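Local atomic coordinates of quinone oxidoreductase 1 (Escherichia coli, PDB entry 1QOR), a protein that catalyses the NADPH-dependent one-electron reduction of quinones to semiquinones, working as a homodimer of the zinc-containing alcohol dehydrogenase family. Residues I31-K36 and H99-D104; T63-I68 and L92-S97; G82-Y87 and A107-A112. One frame throughout, in Å; residues are numbered along the deposited sequence.

All three contacts draw on the mixed sheet of the GroES-like domain, and show how chemistry changes with place in one fold. Contact 1 is buried and joins strands 30-35 and 98-102 by regular backbone bonds, with mostly aliphatic side chains on one face and the amides of Gln32 and Asn100 on the other. Contact 2, also buried, sets the segment 63-68, which lies on strand 65-72, against a loop; the two meet by methyl packing, without hydrogen bonds. Contact 3 is partly buried: strand 84-87 pairs briefly with 106-108, and the guanidinium of Arg84 lies against Leu109 and the Pro110 carbonyl. Strand 65-72 lies between 30-35 and 84-87, and Tyr87 of contact 3 packs on Ile101 of contact 1.

Contact 1 of 3, residues I31-K36 and H99-D104; sequences IQVENK and HNIIAD
Ile101 has CG1 anti to its carbonyl carbon, and a second torsion of 99°, far from a staggered value, sets CD1 against Val33 CG2 at 3.9 Å. In Ile31, by contrast, CG1 is wedged between the backbone N and the carbonyl carbon (chi1 59°); this leaves CG2 beside the backbone N, where it meets Ala103 CB at 3.8 Å. The two strands run antiparallel. Ile31 and Ile101 form one hydrogen-bonded pair, with Ile31 N to Ile101 O and Ile101 N to Ile31 O both at 2.9 Å. Val33 and His99 form the next, through Val33 N to His99 O at 2.9 Å and a longer return bond from His99 N to Val33 O at 3.1 Å. The pairing lies in the curled sheet of the GroES-like domain of this dehydrogenase family, with Ile31, Val33, His99 and Ile101 on one face, where Val85 packs on Val33, and Tyr87 on His99 and Ile101, and with Gln32 and Asn100 on the other. There the two side-chain amides are nearly coplanar, 22° apart, and Asn100 OD1 sits 3.2 Å from Gln32 CB; Asn100 ND2 bonds to the carbonyl of Ala24. The imidazole of His99 turns off from strand 31-35, and its NE2 is held by the carbonyl oxygen of Ala91.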
loop_
_atom_site.group_PDB
_atom_site.type_symbol
_atom_site.label_atom_id
_atom_site.label_comp_id
_atom_site.label_asym_id
_atom_site.label_seq_id
_atom_site.Cartn_x
_atom_site.Cartn_y
_atom_site.Cartn_z
ATOM N N ILE A 31 14.247 0.551 -34.334
ATOM C CA ILE A 31 13.669 1.071 -35.573
ATOM C C ILE A 31 13.940 2.571 -35.437
ATOM O O ILE A 31 14.169 3.063 -34.320
ATOM C CB ILE A 31 12.128 0.854 -35.662
ATOM C CG1 ILE A 31 11.408 1.533 -34.473
ATOM C CG2 ILE A 31 11.823 -0.617 -35.767
ATOM C CD1 ILE A 31 9.880 1.451 -34.455
ATOM N N GLN A 32 14.001 3.279 -36.558
ATOM C CA GLN A 32 14.213 4.712 -36.540
ATOM C C GLN A 32 12.902 5.319 -36.997
ATOM O O GLN A 32 12.354 4.900 -38.030
ATOM C CB GLN A 32 15.290 5.084 -37.522
ATOM C CG GLN A 32 15.395 6.561 -37.745
ATOM C CD GLN A 32 16.711 6.898 -38.386
ATOM O OE1 GLN A 32 17.778 6.707 -37.771
ATOM N NE2 GLN A 32 16.666 7.362 -39.640
ATOM N N VAL A 33 12.436 6.346 -36.295
ATOM C CA VAL A 33 11.150 6.960 -36.627
ATOM C C VAL A 33 11.237 8.440 -36.882
ATOM O O VAL A 33 11.923 9.161 -36.165
ATOM C CB VAL A 33 10.126 6.707 -35.477
ATOM C CG1 VAL A 33 8.834 7.475 -35.681
ATOM C CG2 VAL A 33 9.869 5.211 -35.330
ATOM N N GLU A 34 10.629 8.881 -37.968
ATOM C CA GLU A 34 10.604 10.301 -38.251
ATOM C C GLU A 34 9.331 10.723 -37.513
ATOM O O GLU A 34 8.213 10.305 -37.902
ATOM C CB GLU A 34 10.405 10.566 -39.731
ATOM C CG GLU A 34 11.544 10.213 -40.652
ATOM C CD GLU A 34 11.100 10.382 -42.104
ATOM O OE1 GLU A 34 10.757 11.533 -42.510
ATOM O OE2 GLU A 34 11.008 9.344 -42.812
ATOM N N ASN A 35 9.490 11.518 -36.455
ATOM C CA ASN A 35 8.367 11.936 -35.633
ATOM C C ASN A 35 7.488 12.976 -36.310
ATOM O O ASN A 35 7.993 13.915 -36.900
ATOM C CB ASN A 35 8.867 12.416 -34.268
ATOM C CG ASN A 35 9.440 11.263 -33.395
ATOM O OD1 ASN A 35 10.265 11.508 -32.516
ATOM N ND2 ASN A 35 9.003 10.036 -33.630
ATOM N N LYS A 36 6.172 12.762 -36.245
ATOM C CA LYS A 36 5.148 13.657 -36.844
ATOM C C LYS A 36 4.431 14.427 -35.751
ATOM O O LYS A 36 3.994 15.564 -35.959
ATOM C CB LYS A 36 4.103 12.837 -37.594
ATOM C CG LYS A 36 4.682 11.958 -38.692
ATOM C CD LYS A 36 5.277 12.870 -39.706
ATOM C CE LYS A 36 5.948 12.127 -40.804
ATOM N NZ LYS A 36 6.558 13.164 -41.707
ATOM N N HIS A 99 14.018 9.678 -33.996
ATOM C CA HIS A 99 14.447 9.028 -32.770
ATOM C C HIS A 99 14.571 7.525 -32.999
ATOM O O HIS A 99 13.862 6.959 -33.831
ATOM C CB HIS A 99 13.436 9.357 -31.640
ATOM C CG HIS A 99 13.914 8.999 -30.251
ATOM N ND1 HIS A 99 15.206 9.224 -29.816
ATOM C CD2 HIS A 99 13.256 8.457 -29.195
ATOM C CE1 HIS A 99 15.320 8.838 -28.557
ATOM N NE2 HIS A 99 14.150 8.369 -28.155
ATOM N N ASN A 100 15.535 6.881 -32.358
ATOM C CA ASN A 100 15.643 5.428 -32.520
ATOM C C ASN A 100 14.973 4.813 -31.289
ATOM O O ASN A 100 15.121 5.333 -30.189
ATOM C CB ASN A 100 17.106 4.959 -32.677
ATOM C CG ASN A 100 17.756 5.496 -33.936
ATOM O OD1 ASN A 100 17.177 5.469 -35.011
ATOM N ND2 ASN A 100 18.960 6.002 -33.801
ATOM N N ILE A 101 14.229 3.727 -31.475
ATOM C CA ILE A 101 13.491 3.119 -30.389
ATOM C C ILE A 101 13.562 1.596 -30.461
ATOM O O ILE A 101 13.539 1.023 -31.552
ATOM C CB ILE A 101 11.931 3.523 -30.478
ATOM C CG1 ILE A 101 11.740 5.027 -30.459
ATOM C CG2 ILE A 101 11.119 2.900 -29.334
ATOM C CD1 ILE A 101 11.545 5.598 -31.832
ATOM N N ILE A 102 13.627 0.949 -29.296
ATOM C CA ILE A 102 13.614 -0.511 -29.231
ATOM C C ILE A 102 12.249 -0.871 -29.819
ATOM O O ILE A 102 11.220 -0.403 -29.339
ATOM C CB ILE A 102 13.711 -1.047 -27.759
ATOM C CG1 ILE A 102 15.168 -1.104 -27.293
ATOM C CG2 ILE A 102 13.165 -2.456 -27.651
ATOM C CD1 ILE A 102 15.915 0.213 -27.402
ATOM N N ALA A 103 12.267 -1.698 -30.855
ATOM C CA ALA A 103 11.083 -2.121 -31.567
ATOM C C ALA A 103 9.977 -2.811 -30.756
ATOM O O ALA A 103 8.823 -2.825 -31.189
ATOM C CB ALA A 103 11.482 -2.959 -32.774
ATOM N N ASP A 104 10.299 -3.433 -29.628
ATOM C CA ASP A 104 9.258 -4.086 -28.823
ATOM C C ASP A 104 8.398 -3.095 -28.104
ATOM O O ASP A 104 7.372 -3.465 -27.561
ATOM C CB ASP A 104 9.850 -4.956 -27.736
ATOM C CG ASP A 104 10.395 -6.224 -28.252
ATOM O OD1 ASP A 104 10.031 -6.634 -29.378
ATOM O OD2 ASP A 104 11.203 -6.814 -27.512
#

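Contact 2 of 3, residues T63-I68 and L92-S97; sequences TEAAGI and LGAYSS
Ala94 points its single methyl at the chain 63-65, and this orientation governs the contact. CB comes within 3.5 Å of Glu64 N and 3.7 Å of Thr63 N, lying against the backbone of Thr63 and Glu64, and it meets Ala65 CB, directed back toward it, at 4.2 Å. Thr63 turns the other way at CB, but its branches divide the work. OG1 lies between the backbone N and the carbonyl carbon (chi1 63°) and bonds to the carbonyl of Ala88, while CG2, beside the backbone N, meets Leu92 CD1 at 4.0 Å, the two side chains being inclined to each other. Glu64 also leaves the interface, and its carboxylate is gripped elsewhere, OE1 by Asn41 ND2 and OE2 by Leu123 N. The loop 92-97 is shaped from within. At Gly93 the backbone (phi 130°) would drive a side chain against the carbonyl oxygen of Leu92, and Ser96 OG donates to Gly93 O at 2.8 Å, approaching in the carbonyl plane. A weak bond from Ser96 N to Ala94 O, 2.7 Å long, closes an inverse gamma turn centred on Tyr95. The Tyr95 hydroxyl is hydrogen-bonded to Asp44, a residue of the NADP(+) site. The arrangement is a loop of the GroES-like domain, bent by an inverse gamma turn and packed against a sheet segment near the NADPH site.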
loop_
_atom_site.group_PDB
_atom_site.type_symbol
_atom_site.label_atom_id
_atom_site.label_comp_id
_atom_site.label_asym_id
_atom_site.label_seq_id
_atom_site.Cartn_x
_atom_site.Cartn_y
_atom_site.Cartn_z
ATOM N N THR A 63 9.532 10.527 -23.932
ATOM C CA THR A 63 9.571 9.123 -24.295
ATOM C C THR A 63 8.359 8.753 -25.154
ATOM O O THR A 63 8.161 7.559 -25.420
ATOM C CB THR A 63 9.515 8.204 -23.071
ATOM O OG1 THR A 63 8.261 8.390 -22.396
ATOM C CG2 THR A 63 10.658 8.504 -22.139
ATOM N N GLU A 64 7.575 9.750 -25.595
ATOM C CA GLU A 64 6.353 9.481 -26.386
ATOM C C GLU A 64 6.261 10.212 -27.716
ATOM O O GLU A 64 6.420 11.424 -27.771
ATOM C CB GLU A 64 5.106 9.863 -25.583
ATOM C CG GLU A 64 3.800 9.441 -26.245
ATOM C CD GLU A 64 2.544 10.010 -25.557
ATOM O OE1 GLU A 64 2.620 11.013 -24.810
ATOM O OE2 GLU A 64 1.459 9.433 -25.758
ATOM N N ALA A 65 5.969 9.492 -28.793
ATOM C CA ALA A 65 5.833 10.142 -30.069
ATOM C C ALA A 65 5.243 9.138 -31.031
ATOM O O ALA A 65 5.196 7.926 -30.742
ATOM C CB ALA A 65 7.176 10.664 -30.562
ATOM N N ALA A 66 4.750 9.658 -32.158
ATOM C CA ALA A 66 4.125 8.834 -33.211
ATOM C C ALA A 66 4.704 9.297 -34.532
ATOM O O ALA A 66 5.029 10.495 -34.682
ATOM C CB ALA A 66 2.566 9.034 -33.203
ATOM N N GLY A 67 4.865 8.378 -35.478
ATOM C CA GLY A 67 5.398 8.781 -36.769
ATOM C C GLY A 67 5.581 7.634 -37.731
ATOM O O GLY A 67 5.005 6.553 -37.545
ATOM N N ILE A 68 6.447 7.836 -38.724
ATOM C CA ILE A 68 6.709 6.799 -39.724
ATOM C C ILE A 68 8.085 6.194 -39.591
ATOM O O ILE A 68 9.086 6.894 -39.436
ATOM C CB ILE A 68 6.494 7.315 -41.182
ATOM C CG1 ILE A 68 5.024 7.665 -41.400
ATOM C CG2 ILE A 68 6.778 6.206 -42.196
ATOM C CD1 ILE A 68 4.829 9.118 -41.544
ATOM N N LEU A 92 15.067 8.260 -23.381
ATOM C CA LEU A 92 14.848 9.703 -23.400
ATOM C C LEU A 92 15.259 10.327 -24.770
ATOM O O LEU A 92 16.254 9.912 -25.375
ATOM C CB LEU A 92 15.676 10.313 -22.268
ATOM C CG LEU A 92 15.100 11.061 -21.055
ATOM C CD1 LEU A 92 13.683 10.623 -20.671
ATOM C CD2 LEU A 92 16.079 10.866 -19.890
ATOM N N GLY A 93 14.516 11.306 -25.275
ATOM C CA GLY A 93 14.869 11.903 -26.542
ATOM C C GLY A 93 13.740 12.007 -27.566
ATOM O O GLY A 93 13.970 12.485 -28.691
ATOM N N ALA A 94 12.520 11.580 -27.213
ATOM C CA ALA A 94 11.374 11.660 -28.139
ATOM C C ALA A 94 11.095 13.100 -28.596
ATOM O O ALA A 94 10.417 13.288 -29.622
ATOM C CB ALA A 94 10.139 11.028 -27.552
ATOM N N TYR A 95 11.582 14.100 -27.842
ATOM C CA TYR A 95 11.435 15.511 -28.243
ATOM C C TYR A 95 12.477 15.710 -29.367
ATOM O O TYR A 95 13.546 16.339 -29.154
ATOM C CB TYR A 95 11.795 16.479 -27.109
ATOM C CG TYR A 95 10.736 16.788 -26.069
ATOM C CD1 TYR A 95 9.721 15.874 -25.754
ATOM C CD2 TYR A 95 10.798 17.970 -25.343
ATOM C CE1 TYR A 95 8.806 16.142 -24.736
ATOM C CE2 TYR A 95 9.901 18.240 -24.316
ATOM C CZ TYR A 95 8.918 17.321 -24.026
ATOM O OH TYR A 95 8.075 17.559 -22.976
ATOM N N SER A 96 12.194 15.145 -30.539
ATOM C CA SER A 96 13.110 15.208 -31.660
ATOM C C SER A 96 12.366 14.861 -32.927
ATOM O O SER A 96 11.323 14.176 -32.896
ATOM C CB SER A 96 14.218 14.188 -31.463
ATOM O OG SER A 96 13.674 12.881 -31.416
ATOM N N SER A 97 12.947 15.244 -34.057
ATOM C CA SER A 97 12.329 14.957 -35.337
ATOM C C SER A 97 12.602 13.527 -35.796
ATOM O O SER A 97 11.832 12.977 -36.563
ATOM C CB SER A 97 12.737 16.014 -36.375
ATOM O OG SER A 97 14.139 16.064 -36.567
#

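Contact 3 of 3, residues G82-Y87 and A107-A112; sequences GDRVVY and AILPAA
A short antiparallel bridge in the sheet of the GroES-like domain joins Val86 to Ala107, a hydrogen-bonded pair with Ala107 N to Val86 O at 2.9 Å and Val86 N to Ala107 O at 3.0 Å. Leu109 N extends the pairing to Arg84 O at 2.8 Å. Between them lies the non-hydrogen-bonded pair Val85 and Ile108, where Ile108 CD1 packs 4.1 Å from Val85 CG1. On the face that carries Val86 and Ala107, Val86 CG2 meets Leu109 CD2 at 3.7 Å, the side chains crossing at about a right angle; here the sheet is roofed by helices 115-135 and 273-288, through Ala118 and Phe284. The Arg84 chain bends at chi3 (-49°), and Leu109 CD1 stands 3.6 Å above one face of the guanidinium, offset toward the rim. The carbonyl oxygen of Pro110 lies at the edge, 2.7 Å from Arg84 NH2, an atom that is hydrogen-bonded to Ile113 O, and Phe115 makes a cation-pi contact. An alanine in place of Arg84 would probably leave the Ile113 carbonyl without its guanidinium donor, Phe115 without its cation, and a gap beside Leu109 CD1.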
loop_
_atom_site.group_PDB
_atom_site.type_symbol
_atom_site.label_atom_id
_atom_site.label_comp_id
_atom_site.label_asym_id
_atom_site.label_seq_id
_atom_site.Cartn_x
_atom_site.Cartn_y
_atom_site.Cartn_z
ATOM N N GLY A 82 8.180 2.441 -43.470
ATOM C CA GLY A 82 6.895 2.867 -43.976
ATOM C C GLY A 82 5.753 2.721 -42.982
ATOM O O GLY A 82 4.798 3.486 -43.084
ATOM N N ASP A 83 5.836 1.782 -42.031
ATOM C CA ASP A 83 4.765 1.596 -41.038
ATOM C C ASP A 83 4.532 2.826 -40.193
ATOM O O ASP A 83 5.443 3.649 -40.040
ATOM C CB ASP A 83 5.050 0.436 -40.110
ATOM C CG ASP A 83 4.881 -0.901 -40.788
ATOM O OD1 ASP A 83 4.340 -0.944 -41.918
ATOM O OD2 ASP A 83 5.289 -1.930 -40.190
ATOM N N ARG A 84 3.292 2.995 -39.725
ATOM C CA ARG A 84 2.931 4.136 -38.863
ATOM C C ARG A 84 2.958 3.585 -37.441
ATOM O O ARG A 84 2.302 2.581 -37.167
ATOM C CB ARG A 84 1.524 4.635 -39.169
ATOM C CG ARG A 84 1.290 5.123 -40.603
ATOM C CD ARG A 84 0.127 6.161 -40.698
ATOM N NE ARG A 84 -1.027 5.649 -39.981
ATOM C CZ ARG A 84 -1.843 6.366 -39.228
ATOM N NH1 ARG A 84 -1.704 7.681 -39.068
ATOM N NH2 ARG A 84 -2.735 5.708 -38.530
ATOM N N VAL A 85 3.726 4.196 -36.544
ATOM C CA VAL A 85 3.821 3.671 -35.173
ATOM C C VAL A 85 3.737 4.745 -34.096
ATOM O O VAL A 85 3.908 5.946 -34.377
ATOM C CB VAL A 85 5.180 2.918 -34.945
ATOM C CG1 VAL A 85 5.358 1.804 -35.930
ATOM C CG2 VAL A 85 6.328 3.893 -35.053
ATOM N N VAL A 86 3.438 4.305 -32.872
ATOM C CA VAL A 86 3.433 5.190 -31.716
ATOM C C VAL A 86 4.270 4.468 -30.659
ATOM O O VAL A 86 4.277 3.227 -30.573
ATOM C CB VAL A 86 2.072 5.312 -30.918
ATOM C CG1 VAL A 86 1.720 6.760 -30.643
ATOM C CG2 VAL A 86 0.975 4.417 -31.412
ATOM N N TYR A 87 4.830 5.237 -29.751
ATOM C CA TYR A 87 5.563 4.642 -28.651
ATOM C C TYR A 87 5.446 5.569 -27.444
ATOM O O TYR A 87 5.307 6.797 -27.603
ATOM C CB TYR A 87 7.026 4.372 -29.026
ATOM C CG TYR A 87 7.745 5.543 -29.602
ATOM C CD1 TYR A 87 8.423 6.446 -28.789
ATOM C CD2 TYR A 87 7.751 5.748 -30.982
ATOM C CE1 TYR A 87 9.095 7.532 -29.351
ATOM C CE2 TYR A 87 8.410 6.815 -31.550
ATOM C CZ TYR A 87 9.086 7.709 -30.739
ATOM O OH TYR A 87 9.742 8.776 -31.364
ATOM N N ALA A 107 4.080 0.344 -31.092
ATOM C CA ALA A 107 2.865 -0.299 -31.578
ATOM C C ALA A 107 2.485 0.240 -32.962
ATOM O O ALA A 107 2.678 1.445 -33.274
ATOM C CB ALA A 107 1.705 -0.096 -30.587
ATOM N N ILE A 108 2.005 -0.668 -33.810
ATOM C CA ILE A 108 1.578 -0.286 -35.149
ATOM C C ILE A 108 0.242 0.445 -35.017
ATOM O O ILE A 108 -0.717 -0.099 -34.486
ATOM C CB ILE A 108 1.330 -1.511 -36.039
ATOM C CG1 ILE A 108 2.586 -2.399 -36.116
ATOM C CG2 ILE A 108 0.821 -1.040 -37.421
ATOM C CD1 ILE A 108 3.739 -1.799 -36.911
ATOM N N LEU A 109 0.193 1.672 -35.499
ATOM C CA LEU A 109 -1.003 2.493 -35.439
ATOM C C LEU A 109 -2.095 2.083 -36.438
ATOM O O LEU A 109 -1.794 1.787 -37.591
ATOM C CB LEU A 109 -0.627 3.920 -35.781
ATOM C CG LEU A 109 -0.610 4.984 -34.722
ATOM C CD1 LEU A 109 -0.649 6.327 -35.463
ATOM C CD2 LEU A 109 -1.814 4.838 -33.819
ATOM N N PRO A 110 -3.362 1.986 -35.997
ATOM C CA PRO A 110 -4.364 1.619 -36.998
ATOM C C PRO A 110 -4.596 2.871 -37.871
ATOM O O PRO A 110 -4.511 4.007 -37.396
ATOM C CB PRO A 110 -5.595 1.315 -36.145
ATOM C CG PRO A 110 -4.988 0.898 -34.780
ATOM C CD PRO A 110 -3.930 1.935 -34.635
ATOM N N ALA A 111 -4.953 2.652 -39.130
ATOM C CA ALA A 111 -5.200 3.730 -40.081
ATOM C C ALA A 111 -6.137 4.783 -39.556
ATOM O O ALA A 111 -5.932 5.966 -39.803
ATOM C CB ALA A 111 -5.753 3.169 -41.374
ATOM N N ALA A 112 -7.158 4.368 -38.820
ATOM C CA ALA A 112 -8.146 5.305 -38.294
ATOM C C ALA A 112 -7.620 6.277 -37.252
ATOM O O ALA A 112 -8.318 7.218 -36.837
ATOM C CB ALA A 112 -9.302 4.537 -37.712
#